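Local structure of succinylglutamate desuccinylase/aspartoacylase (Ruegeria sp. TM1040, 3NA6) at residues V43-L54 against T76-I87; I105-G116 against T121-Q131. The protein probably acts as a zinc-dependent hydrolase of the succinylglutamate desuccinylase/aspartoacylase family, cleaving an acyl group from an N-acylated amino acid. All coordinates share one frame; numbering follows the deposited sequence. Where two conformers were deposited one is given.

Contact 1: residues V43-L54 against T76-I87; sequences VIQNGAGKTALL and TRAEDVTGRLII. With CA (calcium ion), chain C.
Leu53 and Ile86 meet in the tightest part of this contact, where CD1 of Leu53 presses on CG2 of Ile86 at 3.5 Å, closer than carbons usually pack. Strand 83-87 lies between strand 43-46 (antiparallel) and strand 51-54 (parallel), and beta-branched residues and leucine suit the buried faces. Ile44 and Leu85 exchange two N-H...O bonds on the antiparallel side; on the parallel side Ala52 N bonds Arg84 O and Ile86 N bonds Ala52 O. Ile44 works with both branches: CG2, anti to the backbone N, reaches CG2 of Val81 (3.7 Å), while CD1 touches CB of Thr76. On the face of Leu53 and Ile86, Arg84 bends at chi3 (52°) and grips Thr51 side-on. NE and NH2 both donate to Thr51 OG1, at 2.9 and 3.1 Å, and the hydroxyl lies in the guanidinium plane. NH1 turns instead to the carbonyl of Leu13, and CD1 of Ile86 lies above one face of the group, offset toward the rim.

By contrast, turn 47-50 is exposed to solvent, though Gly49 and the buried Gly83 pass with CA atoms 3.6 Å apart, a closeness that a side chain on either would block. Nearby, the OG1 of Thr82 binds calcium at 2.6 Å; four waters and the carbonyl of Gly237 complete the coordination, and one of these waters also donates to Ala48 O.

Strands 51-55 and 83-88 with helix 64-75 form a beta-alpha-beta unit. Leu54 and Ile87 face that helix, Ala52 and Leu85 pack on Leu233 of helix 219-235, and strand 140-143 continues the sheet beyond strand 51-55.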
loop_
_atom_site.group_PDB
_atom_site.type_symbol
_atom_site.label_atom_id
_atom_site.label_comp_id
_atom_site.label_asym_id
_atom_site.label_seq_id
_atom_site.Cartn_x
_atom_site.Cartn_y
_atom_site.Cartn_z
ATOM N N VAL A 43 30.269 -19.608 -12.543
ATOM C CA VAL A 43 30.918 -20.927 -12.430
ATOM C C VAL A 43 32.357 -20.755 -12.816
ATOM O O VAL A 43 32.662 -20.137 -13.864
ATOM C CB VAL A 43 30.277 -21.993 -13.313
ATOM C CG1 VAL A 43 31.042 -23.336 -13.173
ATOM C CG2 VAL A 43 28.794 -22.129 -12.955
ATOM N N ILE A 44 33.244 -21.247 -11.945
ATOM C CA ILE A 44 34.683 -21.332 -12.231
ATOM C C ILE A 44 35.143 -22.790 -12.055
ATOM O O ILE A 44 35.012 -23.355 -10.966
ATOM C CB ILE A 44 35.530 -20.406 -11.308
ATOM C CG1 ILE A 44 34.983 -18.971 -11.335
ATOM C CG2 ILE A 44 37.025 -20.461 -11.717
ATOM C CD1 ILE A 44 35.627 -18.014 -10.304
ATOM N N GLN A 45 35.684 -23.366 -13.129
ATOM C CA GLN A 45 36.073 -24.775 -13.180
ATOM C C GLN A 45 37.420 -24.956 -13.879
ATOM O O GLN A 45 37.694 -24.335 -14.911
ATOM C CB GLN A 45 35.010 -25.610 -13.887
ATOM C CG GLN A 45 35.423 -27.053 -14.159
ATOM C CD GLN A 45 34.363 -27.830 -14.865
ATOM O OE1 GLN A 45 33.262 -28.041 -14.332
ATOM N NE2 GLN A 45 34.668 -28.261 -16.088
ATOM N N ASN A 46 38.260 -25.807 -13.303
ATOM C CA ASN A 46 39.599 -26.025 -13.819
ATOM C C ASN A 46 40.205 -27.247 -13.167
ATOM O O ASN A 46 40.101 -27.414 -11.957
ATOM C CB ASN A 46 40.469 -24.810 -13.543
ATOM C CG ASN A 46 41.872 -24.931 -14.140
ATOM O OD1 ASN A 46 42.851 -25.097 -13.418
ATOM N ND2 ASN A 46 41.959 -24.871 -15.457
ATOM N N GLY A 47 40.821 -28.099 -13.976
ATOM C CA GLY A 47 41.459 -29.306 -13.486
ATOM C C GLY A 47 40.549 -30.261 -12.754
ATOM O O GLY A 47 39.393 -30.464 -13.137
ATOM N N ALA A 48 41.077 -30.846 -11.680
ATOM C CA ALA A 48 40.407 -31.921 -10.984
ATOM C C ALA A 48 40.182 -31.542 -9.537
ATOM O O ALA A 48 41.099 -31.059 -8.848
ATOM C CB ALA A 48 41.244 -33.200 -11.092
ATOM N N GLY A 49 38.957 -31.756 -9.068
ATOM C CA GLY A 49 38.676 -31.610 -7.652
ATOM C C GLY A 49 37.211 -31.553 -7.318
ATOM O O GLY A 49 36.337 -31.741 -8.181
ATOM N N LYS A 50 36.949 -31.247 -6.056
ATOM C CA LYS A 50 35.592 -31.096 -5.587
ATOM C C LYS A 50 34.877 -29.930 -6.273
ATOM O O LYS A 50 35.505 -28.962 -6.781
ATOM C CB LYS A 50 35.582 -30.837 -4.082
ATOM C CG LYS A 50 36.034 -31.975 -3.175
ATOM C CD LYS A 50 35.657 -31.640 -1.749
ATOM C CE LYS A 50 36.550 -32.316 -0.734
ATOM N NZ LYS A 50 36.171 -33.706 -0.464
ATOM N N THR A 51 33.547 -30.038 -6.286
ATOM C CA THR A 51 32.686 -28.934 -6.623
ATOM C C THR A 51 32.120 -28.414 -5.327
ATOM O O THR A 51 31.640 -29.202 -4.509
ATOM C CB THR A 51 31.528 -29.362 -7.531
ATOM O OG1 THR A 51 32.044 -29.761 -8.814
ATOM C CG2 THR A 51 30.497 -28.178 -7.675
ATOM N N ALA A 52 32.212 -27.099 -5.125
ATOM C CA ALA A 52 31.571 -26.424 -4.001
ATOM C C ALA A 52 30.463 -25.526 -4.528
ATOM O O ALA A 52 30.649 -24.773 -5.498
ATOM C CB ALA A 52 32.567 -25.610 -3.182
ATOM N N LEU A 53 29.310 -25.620 -3.865
ATOM C CA LEU A 53 28.184 -24.753 -4.096
ATOM C C LEU A 53 28.123 -23.722 -2.978
ATOM O O LEU A 53 27.932 -24.050 -1.795
ATOM C CB LEU A 53 26.898 -25.558 -4.179
ATOM C CG LEU A 53 25.600 -24.799 -4.539
ATOM C CD1 LEU A 53 25.677 -24.114 -5.928
ATOM C CD2 LEU A 53 24.405 -25.755 -4.463
ATOM N N LEU A 54 28.281 -22.468 -3.375
ATOM C CA LEU A 54 28.478 -21.336 -2.453
ATOM C C LEU A 54 27.318 -20.354 -2.593
ATOM O O LEU A 54 27.079 -19.816 -3.688
ATOM C CB LEU A 54 29.803 -20.632 -2.728
ATOM C CG LEU A 54 31.004 -21.597 -2.865
ATOM C CD1 LEU A 54 32.172 -20.900 -3.445
ATOM C CD2 LEU A 54 31.300 -22.208 -1.513
ATOM N N THR A 76 38.642 -14.387 -8.946
ATOM C CA THR A 76 39.313 -15.687 -8.913
ATOM C C THR A 76 39.577 -16.090 -10.346
ATOM O O THR A 76 38.652 -16.033 -11.168
ATOM C CB THR A 76 38.406 -16.737 -8.285
ATOM O OG1 THR A 76 38.082 -16.328 -6.948
ATOM C CG2 THR A 76 39.069 -18.129 -8.290
ATOM N N ARG A 77 40.810 -16.501 -10.638
ATOM C CA ARG A 77 41.189 -16.975 -11.978
ATOM C C ARG A 77 40.990 -18.479 -12.111
ATOM O O ARG A 77 41.203 -19.225 -11.148
ATOM C CB ARG A 77 42.656 -16.641 -12.252
ATOM C CG ARG A 77 43.001 -15.170 -11.999
ATOM C CD ARG A 77 44.443 -14.837 -12.396
ATOM N NE ARG A 77 45.435 -15.461 -11.523
ATOM C CZ ARG A 77 46.388 -16.280 -11.949
ATOM N NH1 ARG A 77 46.482 -16.583 -13.240
ATOM N NH2 ARG A 77 47.252 -16.791 -11.083
ATOM N N ALA A 78 40.605 -18.933 -13.301
ATOM C CA ALA A 78 40.427 -20.370 -13.528
ATOM C C ALA A 78 41.671 -21.121 -13.102
ATOM O O ALA A 78 41.576 -22.168 -12.463
ATOM C CB ALA A 78 40.080 -20.683 -14.987
ATOM N N GLU A 79 42.826 -20.555 -13.428
ATOM C CA GLU A 79 44.117 -21.163 -13.130
ATOM C C GLU A 79 44.414 -21.322 -11.626
ATOM O O GLU A 79 45.343 -22.022 -11.269
ATOM C CB GLU A 79 45.230 -20.332 -13.801
ATOM C CG GLU A 79 44.958 -18.818 -13.808
ATOM C CD GLU A 79 44.322 -18.282 -15.097
ATOM O OE1 GLU A 79 43.128 -18.552 -15.369
ATOM O OE2 GLU A 79 45.030 -17.535 -15.819
ATOM N N ASP A 80 43.655 -20.650 -10.765
ATOM C CA ASP A 80 43.828 -20.729 -9.303
ATOM C C ASP A 80 43.020 -21.881 -8.705
ATOM O O ASP A 80 43.179 -22.177 -7.523
ATOM C CB ASP A 80 43.289 -19.467 -8.583
ATOM C CG ASP A 80 43.900 -18.135 -9.071
ATOM O OD1 ASP A 80 45.097 -18.130 -9.464
ATOM O OD2 ASP A 80 43.165 -17.081 -8.978
ATOM N N VAL A 81 42.119 -22.464 -9.504
ATOM C CA VAL A 81 41.117 -23.428 -9.078
ATOM C C VAL A 81 41.505 -24.847 -9.502
ATOM O O VAL A 81 41.975 -25.052 -10.628
ATOM C CB VAL A 81 39.742 -23.049 -9.701
ATOM C CG1 VAL A 81 38.712 -24.159 -9.522
ATOM C CG2 VAL A 81 39.235 -21.771 -9.076
ATOM N N THR A 82 41.327 -25.805 -8.588
ATOM C CA THR A 82 41.410 -27.250 -8.887
ATOM C C THR A 82 40.104 -27.894 -8.425
ATOM O O THR A 82 39.942 -28.246 -7.256
ATOM C CB THR A 82 42.609 -27.903 -8.193
ATOM O OG1 THR A 82 42.558 -27.618 -6.788
ATOM C CG2 THR A 82 43.953 -27.365 -8.795
ATOM N N GLY A 83 39.156 -28.004 -9.352
ATOM C CA GLY A 83 37.789 -28.368 -9.015
ATOM C C GLY A 83 36.848 -27.359 -9.658
ATOM O O GLY A 83 37.105 -26.869 -10.760
ATOM N N ARG A 84 35.772 -27.060 -8.948
ATOM C CA ARG A 84 34.726 -26.187 -9.443
ATOM C C ARG A 84 34.119 -25.376 -8.336
ATOM O O ARG A 84 33.766 -25.907 -7.274
ATOM C CB ARG A 84 33.641 -26.993 -10.117
ATOM C CG ARG A 84 32.484 -26.122 -10.664
ATOM C CD ARG A 84 31.599 -26.873 -11.628
ATOM N NE ARG A 84 31.129 -28.143 -11.067
ATOM C CZ ARG A 84 30.161 -28.890 -11.597
ATOM N NH1 ARG A 84 29.510 -28.509 -12.692
ATOM N NH2 ARG A 84 29.832 -30.026 -11.006
ATOM N N LEU A 85 33.970 -24.082 -8.600
ATOM C CA LEU A 85 33.168 -23.201 -7.754
ATOM C C LEU A 85 31.845 -22.863 -8.459
ATOM O O LEU A 85 31.865 -22.382 -9.559
ATOM C CB LEU A 85 33.960 -21.917 -7.457
ATOM C CG LEU A 85 35.320 -22.078 -6.774
ATOM C CD1 LEU A 85 36.074 -20.738 -6.784
ATOM C CD2 LEU A 85 35.166 -22.610 -5.342
ATOM N N ILE A 86 30.694 -23.133 -7.843
ATOM C CA ILE A 86 29.406 -22.617 -8.350
ATOM C C ILE A 86 28.977 -21.549 -7.333
ATOM O O ILE A 86 28.644 -21.885 -6.169
ATOM C CB ILE A 86 28.344 -23.694 -8.464
ATOM C CG1 ILE A 86 28.815 -24.784 -9.423
ATOM C CG2 ILE A 86 27.025 -23.108 -8.975
ATOM C CD1 ILE A 86 27.952 -26.057 -9.432
ATOM N N ILE A 87 29.040 -20.279 -7.756
ATOM C CA ILE A 87 28.901 -19.126 -6.876
ATOM C C ILE A 87 27.568 -18.404 -7.165
ATOM O O ILE A 87 27.349 -17.920 -8.269
ATOM C CB ILE A 87 30.035 -18.117 -7.108
ATOM C CG1 ILE A 87 31.399 -18.825 -7.079
ATOM C CG2 ILE A 87 29.920 -16.965 -6.074
ATOM C CD1 ILE A 87 32.629 -17.922 -7.363
HETATM CA CA CA C . 43.447 -29.382 -5.119
HETATM O O HOH W 1 41.496 -30.810 -6.128
HETATM O O HOH W 2 45.048 -28.279 -3.570
HETATM O O HOH W 3 43.448 -31.316 -3.464
HETATM O O HOH W 4 45.008 -30.367 -6.845
#

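Contact 2: residues I105-G116 against T121-Q131; sequences IDRGNLNRAFPG and TVTQKIADYFQ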
loop_
_atom_site.group_PDB
_atom_site.type_symbol
_atom_site.label_atom_id
_atom_site.label_comp_id
_atom_site.label_asym_id
_atom_site.label_seq_id
_atom_site.Cartn_x
_atom_site.Cartn_y
_atom_site.Cartn_z
ATOM N N ILE A 105 7.618 -11.693 -3.704
ATOM C CA ILE A 105 6.722 -12.392 -4.627
ATOM C C ILE A 105 5.758 -13.317 -3.875
ATOM O O ILE A 105 4.571 -13.301 -4.139
ATOM C CB ILE A 105 7.512 -13.204 -5.711
ATOM C CG1 ILE A 105 8.417 -12.289 -6.554
ATOM C CG2 ILE A 105 6.550 -13.961 -6.661
ATOM C CD1 ILE A 105 9.483 -13.063 -7.477
ATOM N N ASP A 106 6.258 -14.094 -2.906
ATOM C CA ASP A 106 5.467 -15.125 -2.232
ATOM C C ASP A 106 5.681 -15.196 -0.713
ATOM O O ASP A 106 5.195 -16.100 -0.042
ATOM C CB ASP A 106 5.783 -16.477 -2.881
ATOM C CG ASP A 106 7.307 -16.735 -3.006
ATOM O OD1 ASP A 106 8.075 -16.278 -2.119
ATOM O OD2 ASP A 106 7.727 -17.371 -3.995
ATOM N N ARG A 107 6.392 -14.233 -0.152
ATOM C CA ARG A 107 6.711 -14.236 1.254
ATOM C C ARG A 107 7.527 -15.483 1.623
ATOM O O ARG A 107 7.641 -15.839 2.783
ATOM C CB ARG A 107 5.413 -14.169 2.063
ATOM C CG ARG A 107 5.453 -13.262 3.272
ATOM C CD ARG A 107 4.939 -11.854 2.963
ATOM N NE ARG A 107 5.977 -11.019 2.355
ATOM C CZ ARG A 107 5.766 -9.835 1.783
ATOM N NH1 ARG A 107 4.545 -9.311 1.719
ATOM N NH2 ARG A 107 6.789 -9.173 1.257
ATOM N N GLY A 108 8.122 -16.137 0.637
ATOM C CA GLY A 108 8.848 -17.374 0.902
ATOM C C GLY A 108 10.133 -17.167 1.692
ATOM O O GLY A 108 10.979 -16.334 1.331
ATOM N N ASN A 109 10.263 -17.939 2.761
ATOM C CA ASN A 109 11.534 -18.111 3.445
ATOM C C ASN A 109 12.252 -19.273 2.773
ATOM O O ASN A 109 11.879 -20.454 2.944
ATOM C CB ASN A 109 11.327 -18.409 4.935
ATOM C CG ASN A 109 12.646 -18.533 5.693
ATOM O OD1 ASN A 109 13.721 -18.604 5.084
ATOM N ND2 ASN A 109 12.574 -18.542 7.023
ATOM N N LEU A 110 13.266 -18.935 1.995
ATOM C CA LEU A 110 13.910 -19.926 1.140
ATOM C C LEU A 110 14.532 -21.000 2.019
ATOM O O LEU A 110 14.493 -22.184 1.663
ATOM C CB LEU A 110 14.991 -19.293 0.254
ATOM C CG LEU A 110 15.814 -20.213 -0.670
ATOM C CD1 LEU A 110 14.949 -21.157 -1.546
ATOM C CD2 LEU A 110 16.733 -19.391 -1.532
ATOM N N ASN A 111 15.046 -20.585 3.190
ATOM C CA ASN A 111 15.701 -21.515 4.081
ATOM C C ASN A 111 14.788 -22.565 4.667
ATOM O O ASN A 111 15.293 -23.542 5.229
ATOM C CB ASN A 111 16.431 -20.819 5.218
ATOM C CG ASN A 111 17.484 -21.712 5.855
ATOM O OD1 ASN A 111 18.155 -22.487 5.168
ATOM N ND2 ASN A 111 17.619 -21.629 7.178
ATOM N N ARG A 112 13.475 -22.398 4.547
ATOM C CA ARG A 112 12.532 -23.435 4.973
ATOM C C ARG A 112 11.669 -23.959 3.812
ATOM O O ARG A 112 10.631 -24.564 4.047
ATOM C CB ARG A 112 11.657 -22.899 6.127
ATOM C CG ARG A 112 12.465 -22.085 7.166
ATOM C CD ARG A 112 11.955 -22.231 8.617
ATOM N NE ARG A 112 12.564 -21.254 9.524
ATOM C CZ ARG A 112 11.881 -20.392 10.274
ATOM N NH1 ARG A 112 10.553 -20.386 10.262
ATOM N NH2 ARG A 112 12.533 -19.547 11.059
ATOM N N ALA A 113 12.109 -23.742 2.566
ATOM C CA ALA A 113 11.334 -24.127 1.379
ATOM C C ALA A 113 11.679 -25.500 0.784
ATOM O O ALA A 113 11.048 -25.933 -0.183
ATOM C CB ALA A 113 11.433 -23.021 0.301
ATOM N N PHE A 114 12.653 -26.190 1.359
ATOM C CA PHE A 114 13.187 -27.435 0.767
ATOM C C PHE A 114 12.311 -28.655 1.099
ATOM O O PHE A 114 11.720 -28.708 2.163
ATOM C CB PHE A 114 14.657 -27.616 1.156
ATOM C CG PHE A 114 15.554 -26.737 0.354
ATOM C CD1 PHE A 114 15.670 -25.385 0.658
ATOM C CD2 PHE A 114 16.160 -27.216 -0.786
ATOM C CE1 PHE A 114 16.410 -24.551 -0.136
ATOM C CE2 PHE A 114 16.924 -26.372 -1.585
ATOM C CZ PHE A 114 17.038 -25.040 -1.248
ATOM N N PRO A 115 12.177 -29.606 0.156
ATOM C CA PRO A 115 12.875 -29.720 -1.120
ATOM C C PRO A 115 12.277 -28.872 -2.268
ATOM O O PRO A 115 12.820 -28.868 -3.352
ATOM C CB PRO A 115 12.729 -31.195 -1.436
ATOM C CG PRO A 115 11.393 -31.542 -0.872
ATOM C CD PRO A 115 11.303 -30.766 0.391
ATOM N N GLY A 116 11.196 -28.144 -2.024
ATOM C CA GLY A 116 10.606 -27.299 -3.056
ATOM C C GLY A 116 9.859 -28.126 -4.087
ATOM O O GLY A 116 9.654 -29.320 -3.925
ATOM N N THR A 121 5.600 -21.935 -6.080
ATOM C CA THR A 121 5.944 -20.518 -6.049
ATOM C C THR A 121 7.381 -20.310 -6.536
ATOM O O THR A 121 8.127 -21.261 -6.667
ATOM C CB THR A 121 5.786 -19.934 -4.613
ATOM O OG1 THR A 121 6.749 -20.528 -3.717
ATOM C CG2 THR A 121 4.367 -20.159 -4.115
ATOM N N VAL A 122 7.743 -19.069 -6.853
ATOM C CA VAL A 122 9.118 -18.754 -7.256
ATOM C C VAL A 122 10.131 -19.345 -6.244
ATOM O O VAL A 122 11.090 -20.019 -6.627
ATOM C CB VAL A 122 9.322 -17.244 -7.475
ATOM C CG1 VAL A 122 10.785 -16.940 -7.601
ATOM C CG2 VAL A 122 8.556 -16.805 -8.776
ATOM N N THR A 123 9.901 -19.109 -4.960
ATOM C CA THR A 123 10.829 -19.576 -3.916
ATOM C C THR A 123 10.957 -21.104 -3.926
ATOM O O THR A 123 12.034 -21.653 -3.765
ATOM C CB THR A 123 10.394 -19.036 -2.533
ATOM O OG1 THR A 123 10.431 -17.584 -2.554
ATOM C CG2 THR A 123 11.336 -19.535 -1.411
ATOM N N GLN A 124 9.840 -21.790 -4.127
ATOM C CA GLN A 124 9.832 -23.240 -4.198
ATOM C C GLN A 124 10.563 -23.768 -5.425
ATOM O O GLN A 124 11.196 -24.811 -5.347
ATOM C CB GLN A 124 8.403 -23.774 -4.198
ATOM C CG GLN A 124 7.693 -23.516 -2.917
ATOM C CD GLN A 124 6.317 -24.071 -2.909
ATOM O OE1 GLN A 124 5.510 -23.826 -3.815
ATOM N NE2 GLN A 124 6.037 -24.870 -1.899
ATOM N N LYS A 125 10.416 -23.079 -6.553
ATOM C CA LYS A 125 11.121 -23.416 -7.813
ATOM C C LYS A 125 12.651 -23.221 -7.685
ATOM O O LYS A 125 13.425 -24.065 -8.144
ATOM C CB LYS A 125 10.570 -22.594 -8.983
ATOM C CG LYS A 125 9.112 -22.989 -9.399
ATOM C CD LYS A 125 8.517 -21.926 -10.300
ATOM C CE LYS A 125 7.484 -22.432 -11.251
ATOM N NZ LYS A 125 6.787 -21.278 -11.889
ATOM N N ILE A 126 13.079 -22.162 -6.994
ATOM C CA ILE A 126 14.489 -21.990 -6.633
ATOM C C ILE A 126 14.980 -23.192 -5.821
ATOM O O ILE A 126 15.997 -23.817 -6.160
ATOM C CB ILE A 126 14.760 -20.655 -5.886
ATOM C CG1 ILE A 126 14.441 -19.461 -6.789
ATOM C CG2 ILE A 126 16.194 -20.546 -5.446
ATOM C CD1 ILE A 126 14.506 -18.056 -6.074
ATOM N N ALA A 127 14.269 -23.509 -4.748
ATOM C CA ALA A 127 14.632 -24.635 -3.898
ATOM C C ALA A 127 14.708 -25.941 -4.686
ATOM O O ALA A 127 15.668 -26.709 -4.561
ATOM C CB ALA A 127 13.633 -24.786 -2.746
ATOM N N ASP A 128 13.718 -26.179 -5.523
ATOM C CA ASP A 128 13.689 -27.401 -6.314
ATOM C C ASP A 128 14.888 -27.522 -7.269
ATOM O O ASP A 128 15.406 -28.611 -7.497
ATOM C CB ASP A 128 12.383 -27.503 -7.110
ATOM C CG ASP A 128 12.347 -28.725 -7.984
ATOM O OD1 ASP A 128 12.046 -29.828 -7.457
ATOM O OD2 ASP A 128 12.673 -28.580 -9.173
ATOM N N TYR A 129 15.304 -26.407 -7.844
ATOM C CA TYR A 129 16.438 -26.407 -8.754
ATOM C C TYR A 129 17.723 -26.724 -7.993
ATOM O O TYR A 129 18.592 -27.438 -8.486
ATOM C CB TYR A 129 16.552 -25.061 -9.493
ATOM C CG TYR A 129 17.625 -25.048 -10.545
ATOM C CD1 TYR A 129 17.453 -25.710 -11.757
ATOM C CD2 TYR A 129 18.807 -24.385 -10.336
ATOM C CE1 TYR A 129 18.450 -25.702 -12.703
ATOM C CE2 TYR A 129 19.780 -24.364 -11.283
ATOM C CZ TYR A 129 19.612 -25.026 -12.441
ATOM O OH TYR A 129 20.616 -24.993 -13.362
ATOM N N PHE A 130 17.865 -26.153 -6.801
ATOM C CA PHE A 130 19.017 -26.459 -5.966
ATOM C C PHE A 130 18.977 -27.900 -5.500
ATOM O O PHE A 130 19.986 -28.584 -5.569
ATOM C CB PHE A 130 19.165 -25.449 -4.808
ATOM C CG PHE A 130 19.864 -24.157 -5.235
ATOM C CD1 PHE A 130 19.251 -23.302 -6.158
ATOM C CD2 PHE A 130 21.129 -23.854 -4.795
ATOM C CE1 PHE A 130 19.862 -22.187 -6.594
ATOM C CE2 PHE A 130 21.768 -22.712 -5.236
ATOM C CZ PHE A 130 21.130 -21.872 -6.121
ATOM N N GLN A 131 17.819 -28.362 -5.032
ATOM C CA GLN A 131 17.662 -29.742 -4.544
ATOM C C GLN A 131 18.006 -30.800 -5.596
ATOM O O GLN A 131 18.758 -31.727 -5.316
ATOM C CB GLN A 131 16.217 -29.971 -4.114
ATOM C CG GLN A 131 15.897 -31.368 -3.541
ATOM C CD GLN A 131 16.419 -31.578 -2.126
ATOM O OE1 GLN A 131 16.324 -30.691 -1.277
ATOM N NE2 GLN A 131 16.987 -32.758 -1.874
HETATM O O HOH W 5 8.308 -25.543 -0.392
HETATM O O HOH W 6 12.630 -30.831 -5.170
#
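Asp106 receives the start of helix 122-131 with both carboxylate oxygens. Its OD1 takes the hydroxyl proton of Thr123 OG1 (2.7 Å) on the syn lone pair, and OD2 takes the backbone N-H of Thr123 at 2.9 Å and a nearly straight 168°. Threonine suits this place because its other branch, CG2, lies against CA of Leu110 (3.6 Å) and the methyl of Ala113. Farther along the helix, Ala127 puts CB over the centre of the Phe114 ring, 3.7 Å from the centroid, a CH-pi contact that a methyl fits closely. Gln131, bent at chi2, brings OE1 to the ring edge, 3.5 Å from Phe114 CD2, and its chain lies against Pro115. Gly116 can lie along the helix because a side chain there would strike Gln124 O and Ala127.

In the second shell, Gly108 N donates to Asp106 OD1 on the anti side, closing an Asx turn that fixes the carboxylate; a chi1 of 49° turns that group back toward Gly108 N and the first turn of the helix. With an alanine in place of Asp106, Thr123 N and OG1 would probably lose their acceptor, and the turn at Gly108 is likely to relax. Two waters extend the join: one links Ala113 O with Gln124 NE2, the other Pro115 O with Asp128 OD1, which also forms a salt bridge to Arg132, while OD2 holds Asn5.

Farther out, the Tyr195 ring meets that of Phe114, and Asn109 OD1 accepts from His59 NE2; His59, with Glu62 and His145, may form a metal site, as in zinc-dependent relatives, though no metal is bound there. The helix itself opens with a capping box: Thr121 N donates to Gln124 OE1 (3.0 Å) and Gln124 N weakly to Thr121 OG1.

Overall arrangement
Contact 1 is sheet, contact 2 is loop on helix, and they follow one another along the chain with centres about 26 Å apart. Both are partly buried, contact 2 nearer the centre of the chain. Contact 1 has a core of aliphatic side chains on neighbouring strands, held by regular backbone bonds, and an exposed turn beside the calcium site at Thr82. Contact 2 has no backbone-to-backbone bonds between its segments and is held through Asp106, with small residues and an aromatic ring filling the join; its outlying arginines reach a second subunit. The two meet where Leu53 CD2 packs on Phe130 CD2 at 3.8 Å, so helix 122-134 rests on strand 51-55.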